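Alkane monooxygenase (Geobacillus thermodenitrificans, PDB 3B9O) is a luciferase-like monooxygenase with a TIM-barrel fold that binds flavin mononucleotide. Local coordinates at residues Asp64-Ser69 against Ser304-Leu309; Asp159-Tyr164 against Arg234-Lys239; Asn179-Asp184 against Leu213-Pro218; Lys357-Glu362 against Glu391-Glu396. All coordinates share one frame; numbering follows the deposited sequence.

Contact 1 (Asp64-Ser69 against Ser304-Leu309)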
loop_
_atom_site.group_PDB
_atom_site.type_symbol
_atom_site.label_atom_id
_atom_site.label_comp_id
_atom_site.label_asym_id
_atom_site.label_seq_id
_atom_site.Cartn_x
_atom_site.Cartn_y
_atom_site.Cartn_z
ATOM N N ASP A 64 8.455 15.673 11.628
ATOM C CA ASP A 64 9.065 16.788 12.378
ATOM C C ASP A 64 8.047 17.370 13.348
ATOM O O ASP A 64 8.110 18.548 13.674
ATOM C CB ASP A 64 9.594 17.874 11.418
ATOM C CG ASP A 64 8.509 18.460 10.536
ATOM O OD1 ASP A 64 7.315 18.135 10.746
ATOM O OD2 ASP A 64 8.842 19.237 9.608
ATOM N N VAL A 65 7.095 16.552 13.779
ATOM C CA VAL A 65 6.026 17.056 14.648
ATOM C C VAL A 65 6.452 16.875 16.099
ATOM O O VAL A 65 6.429 17.831 16.888
ATOM C CB VAL A 65 4.640 16.413 14.346
ATOM C CG1 VAL A 65 3.637 16.728 15.467
ATOM C CG2 VAL A 65 4.106 16.896 12.983
ATOM N N TYR A 66 6.860 15.651 16.442
ATOM C CA TYR A 66 7.302 15.361 17.791
ATOM C C TYR A 66 8.560 16.190 18.148
ATOM O O TYR A 66 9.548 16.225 17.397
ATOM C CB TYR A 66 7.511 13.861 17.961
ATOM C CG TYR A 66 8.117 13.437 19.286
ATOM C CD1 TYR A 66 7.403 13.553 20.481
ATOM C CD2 TYR A 66 9.406 12.918 19.339
ATOM C CE1 TYR A 66 7.966 13.151 21.691
ATOM C CE2 TYR A 66 9.976 12.518 20.527
ATOM C CZ TYR A 66 9.252 12.647 21.708
ATOM O OH TYR A 66 9.817 12.223 22.891
ATOM N N ARG A 67 8.476 16.882 19.294
ATOM C CA ARG A 67 9.451 17.884 19.754
ATOM C C ARG A 67 9.736 18.999 18.756
ATOM O O ARG A 67 10.812 19.609 18.783
ATOM C CB ARG A 67 10.738 17.217 20.256
ATOM C CG ARG A 67 10.453 16.097 21.275
ATOM C CD ARG A 67 11.676 15.367 21.722
ATOM N NE ARG A 67 12.641 16.288 22.303
ATOM C CZ ARG A 67 12.969 16.342 23.597
ATOM N NH1 ARG A 67 12.421 15.505 24.492
ATOM N NH2 ARG A 67 13.866 17.238 23.989
ATOM N N GLN A 68 8.781 19.249 17.864
ATOM C CA GLN A 68 8.844 20.363 16.916
ATOM C C GLN A 68 10.048 20.347 15.945
ATOM O O GLN A 68 10.407 21.359 15.337
ATOM C CB GLN A 68 8.741 21.692 17.707
ATOM C CG GLN A 68 7.402 21.816 18.468
ATOM C CD GLN A 68 6.213 21.581 17.540
ATOM O OE1 GLN A 68 5.376 20.694 17.784
ATOM N NE2 GLN A 68 6.146 22.347 16.454
ATOM N N SER A 69 10.655 19.185 15.791
ATOM C CA SER A 69 11.872 19.064 15.026
ATOM C C SER A 69 11.908 17.694 14.363
ATOM O O SER A 69 11.403 16.717 14.910
ATOM C CB SER A 69 13.064 19.205 15.976
ATOM O OG SER A 69 14.268 18.960 15.315
ATOM N N SER A 304 12.164 1.132 20.024
ATOM C CA SER A 304 12.570 2.473 20.428
ATOM C C SER A 304 11.369 3.363 20.613
ATOM O O SER A 304 10.776 3.831 19.647
ATOM C CB SER A 304 13.519 3.129 19.424
ATOM O OG SER A 304 13.891 4.422 19.899
ATOM N N LEU A 305 11.029 3.611 21.874
ATOM C CA LEU A 305 9.920 4.502 22.211
ATOM C C LEU A 305 10.022 5.860 21.501
ATOM O O LEU A 305 9.027 6.381 21.010
ATOM C CB LEU A 305 9.828 4.681 23.736
ATOM C CG LEU A 305 8.528 5.240 24.330
ATOM C CD1 LEU A 305 8.659 6.681 24.702
ATOM C CD2 LEU A 305 7.284 5.006 23.437
ATOM N N GLU A 306 11.226 6.430 21.465
ATOM C CA GLU A 306 11.426 7.748 20.884
ATOM C C GLU A 306 11.150 7.789 19.360
ATOM O O GLU A 306 10.526 8.723 18.845
ATOM C CB GLU A 306 12.843 8.223 21.228
ATOM C CG GLU A 306 12.970 9.725 21.389
ATOM C CD GLU A 306 12.353 10.309 22.684
ATOM O OE1 GLU A 306 12.212 11.537 22.752
ATOM O OE2 GLU A 306 11.997 9.580 23.613
ATOM N N GLY A 307 11.592 6.750 18.656
ATOM C CA GLY A 307 11.261 6.591 17.246
ATOM C C GLY A 307 9.768 6.477 17.023
ATOM O O GLY A 307 9.205 7.171 16.173
ATOM N N HIS A 308 9.107 5.648 17.837
ATOM C CA HIS A 308 7.635 5.602 17.773
ATOM C C HIS A 308 6.932 6.899 18.087
ATOM O O HIS A 308 5.969 7.230 17.433
ATOM C CB HIS A 308 7.081 4.465 18.607
ATOM C CG HIS A 308 7.558 3.138 18.126
ATOM N ND1 HIS A 308 6.983 2.496 17.058
ATOM C CD2 HIS A 308 8.607 2.375 18.509
ATOM C CE1 HIS A 308 7.621 1.366 16.833
ATOM N NE2 HIS A 308 8.613 1.270 17.699
ATOM N N LEU A 309 7.428 7.657 19.063
ATOM C CA LEU A 309 6.842 8.984 19.307
ATOM C C LEU A 309 6.932 9.886 18.083
ATOM O O LEU A 309 5.984 10.622 17.766
ATOM C CB LEU A 309 7.489 9.652 20.530
ATOM C CG LEU A 309 6.973 9.604 21.976
ATOM C CD1 LEU A 309 5.692 8.858 22.227
ATOM C CD2 LEU A 309 8.096 9.180 22.911
#
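The phenol of Tyr66 donates a very short hydrogen bond to Glu306, with OH and OE1 only 2.5 Å apart. The carboxylate oxygen sits in the plane of the ring, at its edge, while the carboxylate itself is turned 63° against that plane; a bend at chi2 (73°) brings Glu306 OE1 to the hydroxyl. The ring is also held on both faces. Leu309 CB lies over one of them, 3.6 Å from the centroid of the Tyr66 ring in a CH-pi contact almost along the ring normal. Arg67 CG lies 3.6 Å above the opposite face, over the middle of the Tyr66 ring. The Arg67 and Glu306 side chains cross at about a right angle; Glu306 OE1 lies well out of the guanidinium plane, 4.3 Å from Arg67 NH1, and no N-H points at it. The contact ties the loop after strand 53-57 of the barrel to helix 305-316, and Thr72 of helix 71-75 packs against Tyr66, Arg67 and Glu306. It is a worked example of a ring placed by faces and edge together: the two aliphatic groups limit its tilt, the carboxylate fixes its hydroxyl, and the arginine charge probably favours the negative carboxylate without a direct bond.

Contact 2 (Asp159-Tyr164 against Arg234-Lys239)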
loop_
_atom_site.group_PDB
_atom_site.type_symbol
_atom_site.label_atom_id
_atom_site.label_comp_id
_atom_site.label_asym_id
_atom_site.label_seq_id
_atom_site.Cartn_x
_atom_site.Cartn_y
_atom_site.Cartn_z
ATOM N N ASP A 159 -10.830 15.716 -2.463
ATOM C CA ASP A 159 -11.470 16.237 -3.664
ATOM C C ASP A 159 -10.461 16.383 -4.817
ATOM O O ASP A 159 -10.776 16.093 -5.969
ATOM C CB ASP A 159 -12.112 17.593 -3.374
ATOM C CG ASP A 159 -13.227 17.510 -2.315
ATOM O OD1 ASP A 159 -13.927 16.490 -2.228
ATOM O OD2 ASP A 159 -13.393 18.494 -1.597
ATOM N N LEU A 160 -9.265 16.870 -4.496
ATOM C CA LEU A 160 -8.172 16.955 -5.454
ATOM C C LEU A 160 -7.812 15.547 -5.987
ATOM O O LEU A 160 -7.669 15.337 -7.207
ATOM C CB LEU A 160 -6.962 17.647 -4.798
ATOM C CG LEU A 160 -5.618 17.533 -5.528
ATOM C CD1 LEU A 160 -5.682 18.156 -6.918
ATOM C CD2 LEU A 160 -4.535 18.191 -4.715
ATOM N N ALA A 161 -7.704 14.586 -5.069
ATOM C CA ALA A 161 -7.504 13.203 -5.450
ATOM C C ALA A 161 -8.597 12.662 -6.402
ATOM O O ALA A 161 -8.283 11.921 -7.351
ATOM C CB ALA A 161 -7.376 12.344 -4.201
ATOM N N ASP A 162 -9.877 13.000 -6.146
ATOM C CA ASP A 162 -10.945 12.631 -7.048
ATOM C C ASP A 162 -10.631 13.049 -8.488
ATOM O O ASP A 162 -10.702 12.230 -9.408
ATOM C CB ASP A 162 -12.278 13.273 -6.623
ATOM C CG ASP A 162 -13.002 12.483 -5.558
ATOM O OD1 ASP A 162 -13.588 13.117 -4.653
ATOM O OD2 ASP A 162 -13.028 11.229 -5.617
ATOM N N GLU A 163 -10.245 14.316 -8.664
ATOM C CA GLU A 163 -10.040 14.859 -10.010
ATOM C C GLU A 163 -8.720 14.306 -10.596
ATOM O O GLU A 163 -8.628 14.095 -11.793
ATOM C CB GLU A 163 -9.969 16.390 -9.984
ATOM C CG GLU A 163 -10.188 16.995 -11.360
ATOM C CD GLU A 163 -9.958 18.480 -11.413
ATOM O OE1 GLU A 163 -10.261 19.210 -10.441
ATOM O OE2 GLU A 163 -9.454 18.920 -12.430
ATOM N N TYR A 164 -7.727 14.085 -9.728
ATOM C CA TYR A 164 -6.453 13.490 -10.117
ATOM C C TYR A 164 -6.724 12.107 -10.774
ATOM O O TYR A 164 -6.219 11.802 -11.865
ATOM C CB TYR A 164 -5.568 13.350 -8.857
ATOM C CG TYR A 164 -4.097 13.151 -9.149
ATOM C CD1 TYR A 164 -3.170 14.158 -8.844
ATOM C CD2 TYR A 164 -3.633 11.963 -9.757
ATOM C CE1 TYR A 164 -1.816 14.023 -9.100
ATOM C CE2 TYR A 164 -2.241 11.810 -10.044
ATOM C CZ TYR A 164 -1.355 12.846 -9.707
ATOM O OH TYR A 164 -0.015 12.700 -10.001
ATOM N N ARG A 234 -12.628 6.853 3.682
ATOM C CA ARG A 234 -13.467 5.656 3.485
ATOM C C ARG A 234 -14.404 5.888 2.349
ATOM O O ARG A 234 -14.668 4.984 1.572
ATOM C CB ARG A 234 -14.262 5.274 4.748
ATOM C CG ARG A 234 -13.455 4.485 5.771
ATOM C CD ARG A 234 -14.321 4.089 7.003
ATOM N NE ARG A 234 -14.060 5.095 8.006
ATOM C CZ ARG A 234 -14.937 5.805 8.687
ATOM N NH1 ARG A 234 -16.254 5.634 8.578
ATOM N NH2 ARG A 234 -14.445 6.678 9.531
ATOM N N GLU A 235 -14.905 7.122 2.226
ATOM C CA GLU A 235 -15.786 7.458 1.109
ATOM C C GLU A 235 -15.038 7.371 -0.228
ATOM O O GLU A 235 -15.590 6.925 -1.257
ATOM C CB GLU A 235 -16.346 8.870 1.296
ATOM C CG GLU A 235 -17.403 9.226 0.261
ATOM C CD GLU A 235 -18.710 8.457 0.453
ATOM O OE1 GLU A 235 -19.465 8.366 -0.517
ATOM O OE2 GLU A 235 -18.979 7.938 1.563
ATOM N N PHE A 236 -13.793 7.841 -0.207
ATOM C CA PHE A 236 -12.911 7.808 -1.382
ATOM C C PHE A 236 -12.608 6.386 -1.828
ATOM O O PHE A 236 -12.672 6.086 -3.011
ATOM C CB PHE A 236 -11.588 8.529 -1.090
ATOM C CG PHE A 236 -10.689 8.658 -2.300
ATOM C CD1 PHE A 236 -10.855 9.704 -3.181
ATOM C CD2 PHE A 236 -9.683 7.738 -2.554
ATOM C CE1 PHE A 236 -10.035 9.841 -4.298
ATOM C CE2 PHE A 236 -8.848 7.877 -3.686
ATOM C CZ PHE A 236 -9.036 8.937 -4.542
ATOM N N ALA A 237 -12.218 5.536 -0.873
ATOM C CA ALA A 237 -12.131 4.090 -1.055
ATOM C C ALA A 237 -13.368 3.473 -1.710
ATOM O O ALA A 237 -13.253 2.727 -2.685
ATOM C CB ALA A 237 -11.848 3.406 0.328
ATOM N N ALA A 238 -14.563 3.798 -1.184
ATOM C CA ALA A 238 -15.837 3.257 -1.692
ATOM C C ALA A 238 -16.050 3.606 -3.151
ATOM O O ALA A 238 -16.506 2.770 -3.961
ATOM C CB ALA A 238 -17.020 3.769 -0.829
ATOM N N LYS A 239 -15.671 4.831 -3.498
ATOM C CA LYS A 239 -15.822 5.328 -4.848
ATOM C C LYS A 239 -14.802 4.696 -5.834
ATOM O O LYS A 239 -15.161 4.383 -6.940
ATOM C CB LYS A 239 -15.656 6.861 -4.844
ATOM C CG LYS A 239 -15.982 7.517 -6.188
ATOM C CD LYS A 239 -15.882 9.030 -6.112
ATOM C CE LYS A 239 -16.408 9.608 -7.422
ATOM N NZ LYS A 239 -16.140 11.067 -7.493
#
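Phe236 and Lys239 reach across to the neighbouring helix because each sends its CG opposite the backbone N, Phe236 with chi1 at -174°, and the lysine chain then runs out fully extended. Asp162 comes from the other side with its carboxylate swung against the phenylalanine, the two side chains passing in opposite directions and their planes 36° apart. The first part of the contact is apolar: Ala161 CB approaches the ring obliquely, 3.7 Å from Phe236 CE1 and 3.8 Å from Phe236 CZ. The second part is polar, and Asp162 OD2 too comes to the ring obliquely. This oxygen lies 3.6 Å from Phe236 CE1 and also 3.6 Å from Lys239 CD, and its salt bridge to Lys239 NZ, again 3.6 Å, is a long one. That long pairing is not what chiefly holds the acid: Asp162 OD1 forms a salt bridge with Arg232, which Asp159 shares, and OD2 takes a hydrogen bond from His240 NE2. Three basic side chains thus gather round one carboxylate, which would probably stabilise its negative charge. The axes of the two segments stand 11.1 Å apart and cross at only -16°, a spacing that the phenylalanine ring bridges. The Phe236 side chain also touches Gln226 on strand 223-227 and lies about 7 Å from the bound FMN. Side-by-side, nearly parallel helices of this kind are characteristic of the jacket of a TIM barrel; helix 231-240 is the crossover of a beta-alpha-beta unit between parallel strands 223-227 and 243-246, and helix 154-174 lies beside it.

Contact 3 (Asn179-Asp184 against Leu213-Pro218)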
loop_
_atom_site.group_PDB
_atom_site.type_symbol
_atom_site.label_atom_id
_atom_site.label_comp_id
_atom_site.label_asym_id
_atom_site.label_seq_id
_atom_site.Cartn_x
_atom_site.Cartn_y
_atom_site.Cartn_z
ATOM N N ASN A 179 -7.285 -1.246 -29.903
ATOM C CA ASN A 179 -6.471 -1.722 -30.999
ATOM C C ASN A 179 -5.900 -0.542 -31.786
ATOM O O ASN A 179 -5.790 -0.617 -33.005
ATOM C CB ASN A 179 -7.361 -2.567 -31.926
ATOM C CG ASN A 179 -7.983 -3.780 -31.206
ATOM O OD1 ASN A 179 -9.219 -3.934 -31.160
ATOM N ND2 ASN A 179 -7.130 -4.664 -30.676
ATOM N N ALA A 180 -5.564 0.549 -31.097
ATOM C CA ALA A 180 -5.032 1.732 -31.759
ATOM C C ALA A 180 -3.726 1.375 -32.480
ATOM O O ALA A 180 -3.477 1.822 -33.623
ATOM C CB ALA A 180 -4.802 2.884 -30.742
ATOM N N VAL A 181 -2.904 0.570 -31.814
ATOM C CA VAL A 181 -1.612 0.194 -32.365
ATOM C C VAL A 181 -1.800 -1.016 -33.268
ATOM O O VAL A 181 -2.279 -2.049 -32.820
ATOM C CB VAL A 181 -0.555 -0.064 -31.260
ATOM C CG1 VAL A 181 0.807 -0.442 -31.870
ATOM C CG2 VAL A 181 -0.395 1.186 -30.332
ATOM N N ILE A 182 -1.463 -0.877 -34.540
ATOM C CA ILE A 182 -1.680 -1.968 -35.494
ATOM C C ILE A 182 -0.375 -2.501 -36.121
ATOM O O ILE A 182 -0.325 -3.642 -36.600
ATOM C CB ILE A 182 -2.730 -1.570 -36.569
ATOM C CG1 ILE A 182 -2.286 -0.317 -37.349
ATOM C CG2 ILE A 182 -4.111 -1.353 -35.882
ATOM C CD1 ILE A 182 -3.188 0.099 -38.531
ATOM N N ARG A 183 0.680 -1.675 -36.108
ATOM C CA ARG A 183 2.018 -2.086 -36.604
ATOM C C ARG A 183 1.890 -2.619 -38.035
ATOM O O ARG A 183 2.376 -3.698 -38.365
ATOM C CB ARG A 183 2.722 -3.078 -35.626
ATOM C CG ARG A 183 2.768 -2.556 -34.188
ATOM C CD ARG A 183 3.343 -3.528 -33.132
ATOM N NE ARG A 183 2.976 -3.086 -31.774
ATOM C CZ ARG A 183 1.947 -3.573 -31.054
ATOM N NH1 ARG A 183 1.176 -4.542 -31.563
ATOM N NH2 ARG A 183 1.664 -3.082 -29.823
ATOM N N ASP A 184 1.190 -1.844 -38.869
ATOM C CA ASP A 184 0.802 -2.250 -40.221
ATOM C C ASP A 184 1.881 -1.823 -41.223
ATOM O O ASP A 184 1.897 -0.685 -41.672
ATOM C CB ASP A 184 -0.546 -1.599 -40.582
ATOM C CG ASP A 184 -1.054 -1.972 -42.012
ATOM O OD1 ASP A 184 -0.292 -2.533 -42.842
ATOM O OD2 ASP A 184 -2.245 -1.677 -42.302
ATOM N N LEU A 213 0.385 9.901 -23.566
ATOM C CA LEU A 213 1.635 9.651 -24.293
ATOM C C LEU A 213 1.874 8.154 -24.580
ATOM O O LEU A 213 2.677 7.820 -25.427
ATOM C CB LEU A 213 2.814 10.234 -23.481
ATOM C CG LEU A 213 2.921 11.793 -23.443
ATOM C CD1 LEU A 213 3.971 12.296 -22.437
ATOM C CD2 LEU A 213 3.138 12.445 -24.849
ATOM N N CYS A 214 1.169 7.270 -23.869
ATOM C CA CYS A 214 1.431 5.832 -23.915
ATOM C C CYS A 214 0.314 5.024 -24.586
ATOM O O CYS A 214 -0.882 5.371 -24.545
ATOM C CB CYS A 214 1.670 5.284 -22.480
ATOM S SG CYS A 214 2.690 6.321 -21.453
ATOM N N GLU A 215 0.707 3.927 -25.204
ATOM C CA GLU A 215 -0.244 3.029 -25.839
ATOM C C GLU A 215 -0.875 2.156 -24.764
ATOM O O GLU A 215 -0.286 2.037 -23.670
ATOM C CB GLU A 215 0.425 2.188 -26.907
ATOM C CG GLU A 215 1.368 1.047 -26.364
ATOM C CD GLU A 215 2.026 0.313 -27.523
ATOM O OE1 GLU A 215 1.381 -0.648 -28.003
ATOM O OE2 GLU A 215 3.160 0.704 -27.959
ATOM N N PRO A 216 -2.076 1.575 -25.052
ATOM C CA PRO A 216 -2.726 0.657 -24.078
ATOM C C PRO A 216 -1.794 -0.468 -23.549
ATOM O O PRO A 216 -1.094 -1.154 -24.325
ATOM C CB PRO A 216 -3.938 0.094 -24.840
ATOM C CG PRO A 216 -4.278 1.168 -25.850
ATOM C CD PRO A 216 -2.917 1.796 -26.252
ATOM N N SER A 217 -1.793 -0.605 -22.220
ATOM C CA SER A 217 -0.932 -1.579 -21.539
ATOM C C SER A 217 -1.877 -2.677 -21.023
ATOM O O SER A 217 -3.129 -2.480 -21.136
ATOM C CB SER A 217 -0.176 -0.867 -20.436
ATOM O OG SER A 217 -1.113 -0.374 -19.463
ATOM N N PRO A 218 -1.341 -3.822 -20.492
ATOM C CA PRO A 218 -2.206 -4.970 -20.133
ATOM C C PRO A 218 -3.398 -4.663 -19.216
ATOM O O PRO A 218 -4.498 -5.077 -19.508
ATOM C CB PRO A 218 -1.204 -5.962 -19.482
ATOM C CG PRO A 218 0.046 -5.681 -20.246
ATOM C CD PRO A 218 0.084 -4.169 -20.229
HETATM O O HOH W 1 4.153 -1.022 -29.743
#
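Arg183 and Glu215 form a salt bridge, with NH2 of the arginine 3.1 Å from OE1 of the acid. As a hydrogen bond it is weak, since the N-H...O angle is only 124°, yet the guanidinium and carboxylate planes lie just 17° apart and OE1 stands at the edge of the arginine group, near its plane. A water makes a second link between the two side chains: it accepts from Arg183 NE at 3.1 Å and donates to Glu215 OE2 at 2.7 Å, so each carboxylate oxygen has its own connection to the arginine. The water lies in the guanidinium plane. The single N-H of Arg183 NE is shared between this water and Tyr190 OH, which helps to fix how the group is turned. Tyr190 belongs to strand 189-191, the antiparallel partner of strand 181-184; together they form a small beta-hairpin in the excursion between helix 154-174 and barrel strand 223-227, far from the centre of the chain. Glu215 lies on the return path of that excursion, its CG set between backbone N and carbonyl carbon (chi1 73°), from where the chain extends to the arginine. Val181 packs against both members of the ion pair. Its CG1 sits over one guanidinium face, 3.2 Å from the plane of Arg183 and offset toward the rim, while its CG2 touches Glu215 OE1 at 3.5 Å and Glu215 CB at 3.7 Å. Trp176 packs against Val181, Glu215 and Pro216 alike, and the carbonyl oxygen of Glu215 is hydrogen-bonded to His124 NE2 on helix 112-125.

Contact 4 (Lys357-Glu362 against Glu391-Glu396)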
loop_
_atom_site.group_PDB
_atom_site.type_symbol
_atom_site.label_atom_id
_atom_site.label_comp_id
_atom_site.label_asym_id
_atom_site.label_seq_id
_atom_site.Cartn_x
_atom_site.Cartn_y
_atom_site.Cartn_z
ATOM N N LYS A 357 0.380 -23.142 13.385
ATOM C CA LYS A 357 -1.026 -23.477 13.528
ATOM C C LYS A 357 -1.780 -22.290 14.114
ATOM O O LYS A 357 -2.824 -21.888 13.563
ATOM C CB LYS A 357 -1.303 -24.753 14.348
ATOM C CG LYS A 357 -2.836 -25.150 14.253
ATOM C CD LYS A 357 -3.235 -26.269 15.205
ATOM C CE LYS A 357 -4.768 -26.464 15.148
ATOM N NZ LYS A 357 -5.439 -25.304 15.860
ATOM N N LYS A 358 -1.247 -21.727 15.191
ATOM C CA LYS A 358 -1.858 -20.538 15.835
ATOM C C LYS A 358 -1.939 -19.327 14.902
ATOM O O LYS A 358 -2.999 -18.673 14.817
ATOM C CB LYS A 358 -1.127 -20.138 17.119
ATOM C CG LYS A 358 -1.700 -18.860 17.754
ATOM C CD LYS A 358 -1.237 -18.643 19.166
ATOM C CE LYS A 358 -1.803 -17.296 19.651
ATOM N NZ LYS A 358 -0.848 -16.548 20.474
ATOM N N VAL A 359 -0.838 -18.995 14.235
ATOM C CA VAL A 359 -0.853 -17.804 13.329
ATOM C C VAL A 359 -1.941 -17.965 12.276
ATOM O O VAL A 359 -2.724 -17.045 11.978
ATOM C CB VAL A 359 0.551 -17.587 12.655
ATOM C CG1 VAL A 359 0.537 -16.458 11.591
ATOM C CG2 VAL A 359 1.620 -17.320 13.732
ATOM N N ALA A 360 -1.962 -19.137 11.672
ATOM C CA ALA A 360 -2.930 -19.455 10.660
ATOM C C ALA A 360 -4.370 -19.393 11.182
ATOM O O ALA A 360 -5.292 -18.854 10.496
ATOM C CB ALA A 360 -2.620 -20.852 10.079
ATOM N N ASP A 361 -4.578 -19.986 12.366
ATOM C CA ASP A 361 -5.885 -19.860 13.073
ATOM C C ASP A 361 -6.360 -18.403 13.219
ATOM O O ASP A 361 -7.526 -18.069 12.905
ATOM C CB ASP A 361 -5.858 -20.546 14.462
ATOM C CG ASP A 361 -5.799 -22.067 14.372
ATOM O OD1 ASP A 361 -6.123 -22.624 13.307
ATOM O OD2 ASP A 361 -5.409 -22.730 15.370
ATOM N N GLU A 362 -5.453 -17.550 13.674
ATOM C CA GLU A 362 -5.784 -16.132 13.909
ATOM C C GLU A 362 -6.002 -15.382 12.618
ATOM O O GLU A 362 -6.923 -14.577 12.521
ATOM C CB GLU A 362 -4.730 -15.464 14.804
ATOM C CG GLU A 362 -4.723 -16.143 16.167
ATOM C CD GLU A 362 -3.818 -15.479 17.176
ATOM O OE1 GLU A 362 -4.163 -15.550 18.382
ATOM O OE2 GLU A 362 -2.774 -14.897 16.793
ATOM N N GLU A 391 8.801 -19.950 5.588
ATOM C CA GLU A 391 9.198 -21.312 5.967
ATOM C C GLU A 391 8.162 -22.040 6.824
ATOM O O GLU A 391 8.022 -23.229 6.684
ATOM C CB GLU A 391 10.556 -21.323 6.667
ATOM C CG GLU A 391 11.695 -20.781 5.791
ATOM C CD GLU A 391 13.049 -20.775 6.491
ATOM O OE1 GLU A 391 14.052 -20.613 5.772
ATOM O OE2 GLU A 391 13.127 -20.924 7.736
ATOM N N LEU A 392 7.499 -21.319 7.730
ATOM C CA LEU A 392 6.606 -21.927 8.754
ATOM C C LEU A 392 5.089 -21.700 8.542
ATOM O O LEU A 392 4.298 -22.637 8.628
ATOM C CB LEU A 392 7.021 -21.465 10.161
ATOM C CG LEU A 392 8.459 -21.760 10.616
ATOM C CD1 LEU A 392 8.744 -21.174 12.000
ATOM C CD2 LEU A 392 8.716 -23.266 10.590
ATOM N N VAL A 393 4.675 -20.485 8.225
ATOM C CA VAL A 393 3.236 -20.235 8.117
ATOM C C VAL A 393 2.673 -20.648 6.753
ATOM O O VAL A 393 1.541 -21.157 6.665
ATOM C CB VAL A 393 2.855 -18.783 8.422
ATOM C CG1 VAL A 393 1.278 -18.604 8.363
ATOM C CG2 VAL A 393 3.412 -18.388 9.790
ATOM N N VAL A 394 3.420 -20.357 5.688
ATOM C CA VAL A 394 2.925 -20.606 4.325
ATOM C C VAL A 394 2.503 -22.107 4.111
ATOM O O VAL A 394 1.412 -22.358 3.604
ATOM C CB VAL A 394 3.908 -20.077 3.231
ATOM C CG1 VAL A 394 3.690 -20.795 1.874
ATOM C CG2 VAL A 394 3.772 -18.501 3.103
ATOM N N PRO A 395 3.355 -23.083 4.492
ATOM C CA PRO A 395 2.945 -24.501 4.286
ATOM C C PRO A 395 1.686 -24.883 5.105
ATOM O O PRO A 395 0.831 -25.651 4.630
ATOM C CB PRO A 395 4.181 -25.318 4.754
ATOM C CG PRO A 395 5.299 -24.355 4.697
ATOM C CD PRO A 395 4.725 -22.984 5.029
ATOM N N GLU A 396 1.565 -24.302 6.298
ATOM C CA GLU A 396 0.389 -24.497 7.152
ATOM C C GLU A 396 -0.888 -23.939 6.488
ATOM O O GLU A 396 -1.918 -24.602 6.440
ATOM C CB GLU A 396 0.623 -23.822 8.502
ATOM C CG GLU A 396 -0.606 -23.864 9.462
ATOM C CD GLU A 396 -0.855 -25.253 10.053
ATOM O OE1 GLU A 396 0.075 -26.112 10.029
ATOM O OE2 GLU A 396 -1.989 -25.458 10.543
#
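Val359 and Val393 meet where two outer helices of the TIM barrel, 356-370 and 384-399, cross at -57° with the segment axes 9.1 Å apart. The first of these helices connects parallel strands 350-354 and 374-378; the second follows strand 374-378. The apolar part of the contact faces the barrel wall: Val359 CG1 is equally close to both methyl groups of its partner, 3.9 Å from Val393 CG1 and CG2, and Val285 of strand 276-285 touches both valines. Further out, aliphatic carbon meets aliphatic carbon again, Ala360 CB lying 3.7 Å from Glu396 CG. The remaining contacts set the Glu396 carboxylate, carried there by a bend at chi2 (73°), against CA and the first side-chain carbons of Lys357: OE2 lies 3.7 Å from Lys357 CA and 3.8 Å from Lys357 CG. No hydrogen bond joins the two segments. Charge pairing comes instead from outside, as Arg400 forms salt bridges with both Asp361 OD1 and Glu396 OE2, and Lys399 forms one with Glu396 OE1. The lysine's amino group does not pair with Glu396, Lys357 NZ being 6.3 Å from Glu396 OE2; Lys357 NZ instead donates to the syn lone pair of Asp361 OD2 at 2.6 Å.

Contacts 2 and 4 each pack two helices of the barrel jacket, on opposite sides of the chain's centre, yet they differ in angle and chemistry: one pair is nearly parallel and bridged by an aromatic ring, the other crosses steeply through valines, an alanine and the aliphatic part of a glutamate. Contact 4 is the buried one, contacts 1 and 2 are partly buried, and contact 3 lies at the surface, where a water takes part. Contacts 1 and 3, their centres 49 Å apart, join parts that extend beyond the barrel proper, and both use an acid bonded directly to a side chain across the contact. Along the chain, contact 3 is nested within contact 2 and both within contact 1, whereas contact 4 follows separately.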